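Local coordinates for protein beta-galactosidase (Bacillus circulans subsp. alkalophilus, PDB 3TTY) that hydrolyses terminal beta-galactosides, releasing galactose, as a trimeric glycoside hydrolase whose TIM barrel carries the sugar-binding pocket, at residues Y221-S226 against N492-V497; V424-K429 against C543-D548. All blocks are in the same frame, centred on the assembly; numbering follows the deposited sequence.

Interaction 1. Residues Y221-S226 against N492-V497; sequences YRRFQS and NENDLV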
ATOM      1  N   TYR A 221      21.183  -4.344  15.155  1.00 15.40           N
ATOM      2  CA  TYR A 221      21.539  -4.545  13.759  1.00 15.95           C
ATOM      3  C   TYR A 221      21.736  -3.194  13.052  1.00 16.19           C
ATOM      4  O   TYR A 221      22.649  -3.027  12.227  1.00 13.27           O
ATOM      5  CB  TYR A 221      20.503  -5.415  13.046  1.00 15.90           C
ATOM      6  CG  TYR A 221      21.042  -6.002  11.766  1.00 15.66           C
ATOM      7  CD1 TYR A 221      21.892  -7.112  11.790  1.00 13.98           C
ATOM      8  CD2 TYR A 221      20.713  -5.443  10.531  1.00 13.57           C
ATOM      9  CE1 TYR A 221      22.396  -7.651  10.611  1.00 14.91           C
ATOM     10  CE2 TYR A 221      21.207  -5.975   9.354  1.00 12.84           C
ATOM     11  CZ  TYR A 221      22.050  -7.069   9.403  1.00 11.60           C
ATOM     12  OH  TYR A 221      22.540  -7.581   8.235  1.00 13.37           O
ATOM     13  N   ARG A 222      20.892  -2.225  13.399  1.00 14.76           N
ATOM     14  CA  ARG A 222      21.043  -0.880  12.868  1.00 17.20           C
ATOM     15  C   ARG A 222      22.359  -0.247  13.340  1.00 20.27           C
ATOM     16  O   ARG A 222      23.059   0.389  12.547  1.00 17.28           O
ATOM     17  CB  ARG A 222      19.815  -0.021  13.204  1.00 18.19           C
ATOM     18  CG  ARG A 222      18.599  -0.374  12.352  1.00 16.70           C
ATOM     19  CD  ARG A 222      17.267  -0.080  13.034  1.00 21.27           C
ATOM     20  NE  ARG A 222      16.134  -0.373  12.148  1.00 25.86           N
ATOM     21  CZ  ARG A 222      15.666  -1.599  11.902  1.00 26.04           C
ATOM     22  NH1 ARG A 222      16.226  -2.657  12.481  1.00 19.36           N
ATOM     23  NH2 ARG A 222      14.641  -1.773  11.074  1.00 23.74           N
ATOM     24  N   ARG A 223      22.728  -0.447  14.607  1.00 16.31           N
ATOM     25  CA  ARG A 223      24.047   0.008  15.052  1.00 17.48           C
ATOM     26  C   ARG A 223      25.128  -0.620  14.172  1.00 17.21           C
ATOM     27  O   ARG A 223      26.033   0.056  13.696  1.00 16.80           O
ATOM     28  CB  ARG A 223      24.309  -0.359  16.513  1.00 17.06           C
ATOM     29  CG  ARG A 223      23.358   0.243  17.507  1.00 18.31           C
ATOM     30  CD  ARG A 223      23.625  -0.263  18.922  1.00 15.75           C
ATOM     31  NE  ARG A 223      23.129   0.682  19.924  1.00 16.65           N
ATOM     32  CZ  ARG A 223      22.387   0.364  20.979  1.00 19.91           C
ATOM     33  NH1 ARG A 223      22.039  -0.900  21.203  1.00 16.10           N
ATOM     34  NH2 ARG A 223      21.988   1.323  21.815  1.00 15.02           N
ATOM     35  N   PHE A 224      25.006  -1.927  13.964  1.00 16.63           N
ATOM     36  CA  PHE A 224      25.992  -2.726  13.249  1.00 14.70           C
ATOM     37  C   PHE A 224      26.154  -2.285  11.794  1.00 15.39           C
ATOM     38  O   PHE A 224      27.273  -2.067  11.306  1.00 15.17           O
ATOM     39  CB  PHE A 224      25.583  -4.207  13.342  1.00 15.46           C
ATOM     40  CG  PHE A 224      26.267  -5.097  12.349  1.00 12.84           C
ATOM     41  CD1 PHE A 224      27.641  -5.278  12.389  1.00 15.20           C
ATOM     42  CD2 PHE A 224      25.536  -5.763  11.388  1.00 12.98           C
ATOM     43  CE1 PHE A 224      28.280  -6.099  11.466  1.00 13.85           C
ATOM     44  CE2 PHE A 224      26.161  -6.579  10.457  1.00 13.15           C
ATOM     45  CZ  PHE A 224      27.539  -6.749  10.497  1.00 14.37           C
ATOM     46  N   GLN A 225      25.029  -2.163  11.094  1.00 17.12           N
ATOM     47  CA  GLN A 225      25.025  -1.680   9.714  1.00 13.44           C
ATOM     48  C   GLN A 225      25.659  -0.292   9.610  1.00 14.42           C
ATOM     49  O   GLN A 225      26.488  -0.034   8.744  1.00 14.35           O
ATOM     50  CB  GLN A 225      23.595  -1.670   9.168  1.00 15.70           C
ATOM     51  CG  GLN A 225      23.089  -3.065   8.775  1.00 12.69           C
ATOM     52  CD  GLN A 225      23.882  -3.645   7.626  1.00 14.61           C
ATOM     53  OE1 GLN A 225      23.799  -3.159   6.499  1.00 17.50           O
ATOM     54  NE2 GLN A 225      24.672  -4.675   7.905  1.00 13.64           N
ATOM     55  N   SER A 226      25.274   0.595  10.517  1.00 16.43           N
ATOM     56  CA  SER A 226      25.863   1.913  10.568  1.00 13.06           C
ATOM     57  C   SER A 226      27.378   1.798  10.801  1.00 18.56           C
ATOM     58  O   SER A 226      28.154   2.373  10.043  1.00 19.83           O
ATOM     59  CB  SER A 226      25.174   2.756  11.633  1.00 13.89           C
ATOM     60  OG  SER A 226      25.670   4.080  11.632  1.00 16.93           O
ATOM     61  N   ASN A 492      17.012   1.791  28.828  1.00 17.14           N
ATOM     62  CA  ASN A 492      18.447   2.002  28.710  1.00 20.21           C
ATOM     63  C   ASN A 492      18.924   1.712  27.288  1.00 19.51           C
ATOM     64  O   ASN A 492      18.125   1.582  26.376  1.00 16.99           O
ATOM     65  CB  ASN A 492      19.230   1.151  29.711  1.00 17.28           C
ATOM     66  CG  ASN A 492      19.215  -0.324  29.359  1.00 22.45           C
ATOM     67  OD1 ASN A 492      18.620  -0.737  28.354  1.00 20.77           O
ATOM     68  ND2 ASN A 492      19.877  -1.133  30.182  1.00 20.26           N
ATOM     69  N   GLU A 493      20.234   1.605  27.127  1.00 18.78           N
ATOM     70  CA  GLU A 493      20.877   1.460  25.825  1.00 20.82           C
ATOM     71  C   GLU A 493      20.478   0.195  25.076  1.00 21.56           C
ATOM     72  O   GLU A 493      20.703   0.094  23.880  1.00 21.82           O
ATOM     73  CB  GLU A 493      22.386   1.454  26.031  1.00 24.21           C
ATOM     74  CG  GLU A 493      22.745   0.963  27.428  1.00 29.88           C
ATOM     75  CD  GLU A 493      24.168   0.504  27.517  1.00 45.89           C
ATOM     76  OE1 GLU A 493      24.901   0.718  26.523  1.00 48.91           O
ATOM     77  OE2 GLU A 493      24.551  -0.062  28.573  1.00 40.65           O
ATOM     78  N   ASN A 494      19.903  -0.778  25.772  1.00 20.81           N
ATOM     79  CA  ASN A 494      19.457  -1.992  25.099  1.00 18.07           C
ATOM     80  C   ASN A 494      17.951  -2.058  24.941  1.00 18.58           C
ATOM     81  O   ASN A 494      17.410  -3.094  24.610  1.00 17.78           O
ATOM     82  CB  ASN A 494      19.974  -3.242  25.805  1.00 18.43           C
ATOM     83  CG  ASN A 494      21.483  -3.333  25.784  1.00 22.28           C
ATOM     84  OD1 ASN A 494      22.121  -3.382  26.824  1.00 21.44           O
ATOM     85  ND2 ASN A 494      22.061  -3.345  24.588  1.00 29.29           N
ATOM     86  N   ASP A 495      17.282  -0.933  25.154  1.00 17.56           N
ATOM     87  CA  ASP A 495      15.834  -0.878  25.049  1.00 17.97           C
ATOM     88  C   ASP A 495      15.186  -1.743  26.118  1.00 21.35           C
ATOM     89  O   ASP A 495      14.109  -2.319  25.891  1.00 18.49           O
ATOM     90  CB  ASP A 495      15.344  -1.323  23.662  1.00 15.60           C
ATOM     91  CG  ASP A 495      13.912  -0.896  23.403  1.00 22.84           C
ATOM     92  OD1 ASP A 495      13.553   0.213  23.864  1.00 21.40           O
ATOM     93  OD2 ASP A 495      13.136  -1.668  22.787  1.00 22.80           O
ATOM     94  N   LEU A 496      15.856  -1.855  27.265  1.00 15.74           N
ATOM     95  CA  LEU A 496      15.288  -2.549  28.418  1.00 17.39           C
ATOM     96  C   LEU A 496      14.710  -1.508  29.372  1.00 19.45           C
ATOM     97  O   LEU A 496      15.354  -0.494  29.668  1.00 21.26           O
ATOM     98  CB  LEU A 496      16.341  -3.379  29.150  1.00 14.47           C
ATOM     99  CG  LEU A 496      17.032  -4.565  28.468  1.00 19.92           C
ATOM    100  CD1 LEU A 496      18.250  -5.029  29.296  1.00 13.88           C
ATOM    101  CD2 LEU A 496      16.062  -5.726  28.175  1.00 16.20           C
ATOM    102  N   VAL A 497      13.497  -1.750  29.848  1.00 16.58           N
ATOM    103  CA  VAL A 497      12.817  -0.776  30.689  1.00 18.90           C
ATOM    104  C   VAL A 497      13.553  -0.577  32.006  1.00 22.74           C
ATOM    105  O   VAL A 497      13.972  -1.544  32.666  1.00 19.85           O
ATOM    106  CB  VAL A 497      11.359  -1.182  30.961  1.00 20.02           C
ATOM    107  CG1 VAL A 497      10.729  -0.238  31.956  1.00 20.34           C
ATOM    108  CG2 VAL A 497      10.571  -1.195  29.672  1.00 19.22           C
TER

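Interaction 2. Residues V424-K429 against C543-D548; sequences VNEVHK and CGILCD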
ATOM      1  N   VAL A 424      10.990  12.825  15.399  1.00 17.97           N
ATOM      2  CA  VAL A 424      11.494  14.034  14.765  1.00 23.78           C
ATOM      3  C   VAL A 424      10.458  15.161  14.797  1.00 21.05           C
ATOM      4  O   VAL A 424      10.811  16.323  15.055  1.00 22.70           O
ATOM      5  CB  VAL A 424      12.013  13.773  13.322  1.00 25.40           C
ATOM      6  CG1 VAL A 424      12.342  15.069  12.633  1.00 21.89           C
ATOM      7  CG2 VAL A 424      13.239  12.857  13.357  1.00 18.84           C
ATOM      8  N   ASN A 425       9.189  14.830  14.567  1.00 18.76           N
ATOM      9  CA  ASN A 425       8.136  15.849  14.630  1.00 20.13           C
ATOM     10  C   ASN A 425       8.119  16.551  15.995  1.00 21.21           C
ATOM     11  O   ASN A 425       8.030  17.780  16.072  1.00 21.90           O
ATOM     12  CB  ASN A 425       6.746  15.266  14.320  1.00 21.31           C
ATOM     13  CG  ASN A 425       6.500  15.077  12.819  1.00 31.51           C
ATOM     14  OD1 ASN A 425       5.499  14.475  12.416  1.00 31.61           O
ATOM     15  ND2 ASN A 425       7.413  15.580  11.991  1.00 26.91           N
ATOM     16  N   GLU A 426       8.196  15.764  17.068  1.00 22.76           N
ATOM     17  CA  GLU A 426       8.233  16.316  18.421  1.00 20.68           C
ATOM     18  C   GLU A 426       9.470  17.172  18.637  1.00 17.68           C
ATOM     19  O   GLU A 426       9.367  18.270  19.164  1.00 20.68           O
ATOM     20  CB  GLU A 426       8.154  15.214  19.479  1.00 19.90           C
ATOM     21  CG  GLU A 426       6.901  14.379  19.383  1.00 16.91           C
ATOM     22  CD  GLU A 426       5.630  15.202  19.565  1.00 21.89           C
ATOM     23  OE1 GLU A 426       5.486  15.896  20.602  1.00 19.32           O
ATOM     24  OE2 GLU A 426       4.769  15.158  18.661  1.00 22.91           O
ATOM     25  N   VAL A 427      10.637  16.686  18.222  1.00 18.85           N
ATOM     26  CA  VAL A 427      11.848  17.485  18.386  1.00 18.44           C
ATOM     27  C   VAL A 427      11.675  18.828  17.664  1.00 21.70           C
ATOM     28  O   VAL A 427      12.019  19.881  18.200  1.00 19.23           O
ATOM     29  CB  VAL A 427      13.128  16.756  17.889  1.00 18.73           C
ATOM     30  CG1 VAL A 427      14.311  17.718  17.856  1.00 20.12           C
ATOM     31  CG2 VAL A 427      13.466  15.566  18.785  1.00 20.68           C
ATOM     32  N   HIS A 428      11.112  18.781  16.458  1.00 19.04           N
ATOM     33  CA  HIS A 428      10.866  19.986  15.672  1.00 19.53           C
ATOM     34  C   HIS A 428       9.847  20.951  16.303  1.00 21.71           C
ATOM     35  O   HIS A 428       9.980  22.164  16.165  1.00 24.11           O
ATOM     36  CB  HIS A 428      10.453  19.626  14.235  1.00 21.79           C
ATOM     37  CG  HIS A 428      10.146  20.817  13.378  1.00 28.37           C
ATOM     38  ND1 HIS A 428       8.893  21.061  12.859  1.00 22.88           N
ATOM     39  CD2 HIS A 428      10.933  21.842  12.960  1.00 20.68           C
ATOM     40  CE1 HIS A 428       8.917  22.182  12.160  1.00 24.69           C
ATOM     41  NE2 HIS A 428      10.145  22.673  12.207  1.00 24.79           N
ATOM     42  N   LYS A 429       8.834  20.431  16.988  1.00 20.69           N
ATOM     43  CA  LYS A 429       7.850  21.320  17.620  1.00 20.64           C
ATOM     44  C   LYS A 429       8.550  22.260  18.588  1.00 22.47           C
ATOM     45  O   LYS A 429       8.172  23.427  18.715  1.00 21.16           O
ATOM     46  CB  LYS A 429       6.757  20.539  18.349  1.00 18.78           C
ATOM     47  CG  LYS A 429       5.784  19.825  17.434  1.00 22.39           C
ATOM     48  CD  LYS A 429       4.836  18.946  18.229  1.00 20.46           C
ATOM     49  CE  LYS A 429       3.800  18.320  17.314  1.00 20.45           C
ATOM     50  NZ  LYS A 429       3.066  17.236  17.984  1.00 17.50           N
ATOM     51  N   CYS A 543      -3.612  19.961  23.763  1.00 21.35           N
ATOM     52  CA  CYS A 543      -2.486  19.042  23.663  1.00 25.41           C
ATOM     53  C   CYS A 543      -2.996  17.729  23.110  1.00 24.06           C
ATOM     54  O   CYS A 543      -4.198  17.501  23.079  1.00 28.16           O
ATOM     55  CB  CYS A 543      -1.820  18.831  25.023  1.00 21.88           C
ATOM     56  SG  CYS A 543      -2.853  17.946  26.213  1.00 25.65           S
ATOM     57  N   GLY A 544      -2.090  16.860  22.675  1.00 24.40           N
ATOM     58  CA  GLY A 544      -2.514  15.649  22.001  1.00 27.29           C
ATOM     59  C   GLY A 544      -1.493  14.537  21.868  1.00 25.43           C
ATOM     60  O   GLY A 544      -0.415  14.574  22.462  1.00 24.46           O
ATOM     61  N   ILE A 545      -1.866  13.538  21.074  1.00 28.34           N
ATOM     62  CA  ILE A 545      -1.013  12.400  20.767  1.00 24.43           C
ATOM     63  C   ILE A 545      -0.847  11.471  21.963  1.00 23.08           C
ATOM     64  O   ILE A 545      -1.438  10.394  21.988  1.00 21.75           O
ATOM     65  CB  ILE A 545       0.333  12.834  20.190  1.00 23.25           C
ATOM     66  CG1 ILE A 545       0.110  13.842  19.060  1.00 22.32           C
ATOM     67  CG2 ILE A 545       1.093  11.620  19.669  1.00 24.66           C
ATOM     68  CD1 ILE A 545       1.366  14.163  18.253  1.00 21.15           C
ATOM     69  N   LEU A 546      -0.059  11.874  22.953  1.00 22.65           N
ATOM     70  CA  LEU A 546       0.065  11.068  24.168  1.00 20.57           C
ATOM     71  C   LEU A 546      -0.119  11.912  25.417  1.00 17.10           C
ATOM     72  O   LEU A 546       0.285  13.063  25.456  1.00 19.97           O
ATOM     73  CB  LEU A 546       1.416  10.340  24.215  1.00 20.99           C
ATOM     74  CG  LEU A 546       1.590   9.148  23.267  1.00 21.48           C
ATOM     75  CD1 LEU A 546       3.031   9.037  22.764  1.00 21.78           C
ATOM     76  CD2 LEU A 546       1.140   7.848  23.914  1.00 19.89           C
ATOM     77  N   CYS A 547      -0.722  11.329  26.443  1.00 18.85           N
ATOM     78  CA  CYS A 547      -0.892  12.012  27.718  1.00 21.36           C
ATOM     79  C   CYS A 547      -0.299  11.169  28.831  1.00 23.65           C
ATOM     80  O   CYS A 547      -0.798  10.084  29.129  1.00 19.77           O
ATOM     81  CB  CYS A 547      -2.371  12.282  28.008  1.00 22.30           C
ATOM     82  SG  CYS A 547      -3.172  13.491  26.903  1.00 26.53           S
ATOM     83  N   ASP A 548       0.775  11.664  29.436  1.00 17.81           N
ATOM     84  CA  ASP A 548       1.341  11.021  30.615  1.00 23.01           C
ATOM     85  C   ASP A 548       0.491  11.340  31.840  1.00 21.35           C
ATOM     86  O   ASP A 548       0.160  12.498  32.077  1.00 25.72           O
ATOM     87  CB  ASP A 548       2.767  11.522  30.847  1.00 20.35           C
ATOM     88  CG  ASP A 548       3.784  10.403  30.841  1.00 25.58           C
ATOM     89  OD1 ASP A 548       3.360   9.222  30.861  1.00 26.46           O
ATOM     90  OD2 ASP A 548       5.000  10.704  30.829  1.00 22.15           O
TER

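Interaction 1. Residues Y221-S226 against N492-V497
Arg223 reaches from helix 215-243 to the backbone carbonyl of Glu493, and its guanidinium group takes this oxygen at its edge. The main bond runs from Arg223 NH2 to Glu493 O, 2.7 Å and fairly straight at 158°; the donor lies in the carbonyl plane, on a lone pair of the oxygen. Arg223 NH1 adds a weak, more bent bond of 3.2 Å to the same Glu493 O. With the chain extended from CG to NE, the arginine covers the distance between backbones whose nearest CA atoms, those of Arg223 and Asn494, are 11.2 Å apart. The rest of the guanidinium is also engaged: NE forms a salt bridge with Glu406 and NH1 another with Asp220, which should fix the rotation of the group. The accepting loop is braced from within. Asn492 OD1 takes Asn494 N at 2.9 Å and Leu496 N at 3.2 Å from opposite faces of its amide plane, while Asn492 O receives Asp495 N. Asp495 OD1 hydrogen-bonds Tyr462 of its own chain, and OD2 forms a salt bridge with Lys356 of the second subunit, next to Glu355 of that subunit's galactose pocket. The arrangement is an Asx turn set in a type I beta turn, the Glu493 carbonyl within it held by an arginine that ties the TIM-barrel domain to the trimerisation domain.

Interaction 2. Residues V424-K429 against C543-D548
The carboxylate of Glu426 is the flat group of this contact, and Ile545 CD1 approaches it obliquely, 3.6 Å from Glu426 OE2 and displaced to one side of the plane. On the other side of that plane sits Lys429 NZ, meeting OE2 on its syn side, 25° out of plane. The setting is the alpha/beta trimerisation domain, assigned to a glutaminase clan, where helix 423-435 leads into strand 441-444 at the border of the mixed sheet and here faces the corner at which strand 540-544 gives way to strand 546-552. Glu426 and Lys429 stand one helical turn apart and are joined by a salt bridge, NZ to OE2, of 2.8 Å. The glutamate chain folds at chi2, which turns its carboxylate toward the lysine, whereas the lysine chain runs extended beyond CG. Ser588 of strand 587-589, the neighbour of 540-544 in the sheet, hydrogen-bonds through OG to both Glu426 OE1 and Lys429 NZ, so the ion pair is coupled to the sheet through this hydroxyl. Between the two segments themselves the contact is purely van der Waals: the methyl end of Ile545 rests against the charged pair, meeting Lys429 tip to tip. With an alanine at Glu426, the lysine ammonium would probably lose its charged mate, Ser588 one of its partners, and Ile545 part of its packing. Ile545 takes phi 71° and psi -74°, the conformation of a classic gamma turn, and Leu546 N makes a weak bond of 2.8 Å back to Gly544 O. At the other end of this isoleucine, CD1 lies 3.5 Å from Lys429 NZ.

Interactions 1 and 2 alternate along the chain, in the order 221-226, 424-429, 492-497, 543-548, so the loop of interaction 1 falls between the two segments of interaction 2. Their centres are 23 Å apart and their nearest atoms about 12 Å, without touching. What they share is the trimerisation domain, which supplies three of the four segments; helix 215-243 alone comes from the TIM barrel, between barrel strands 142-146 and 249-253. Interaction 1 thus holds the trimerisation domain to the barrel domain, close to where the second subunit meets the same loop, whereas interaction 2 belongs to the domain's own packing of helix against sheet corner, untouched by other subunits.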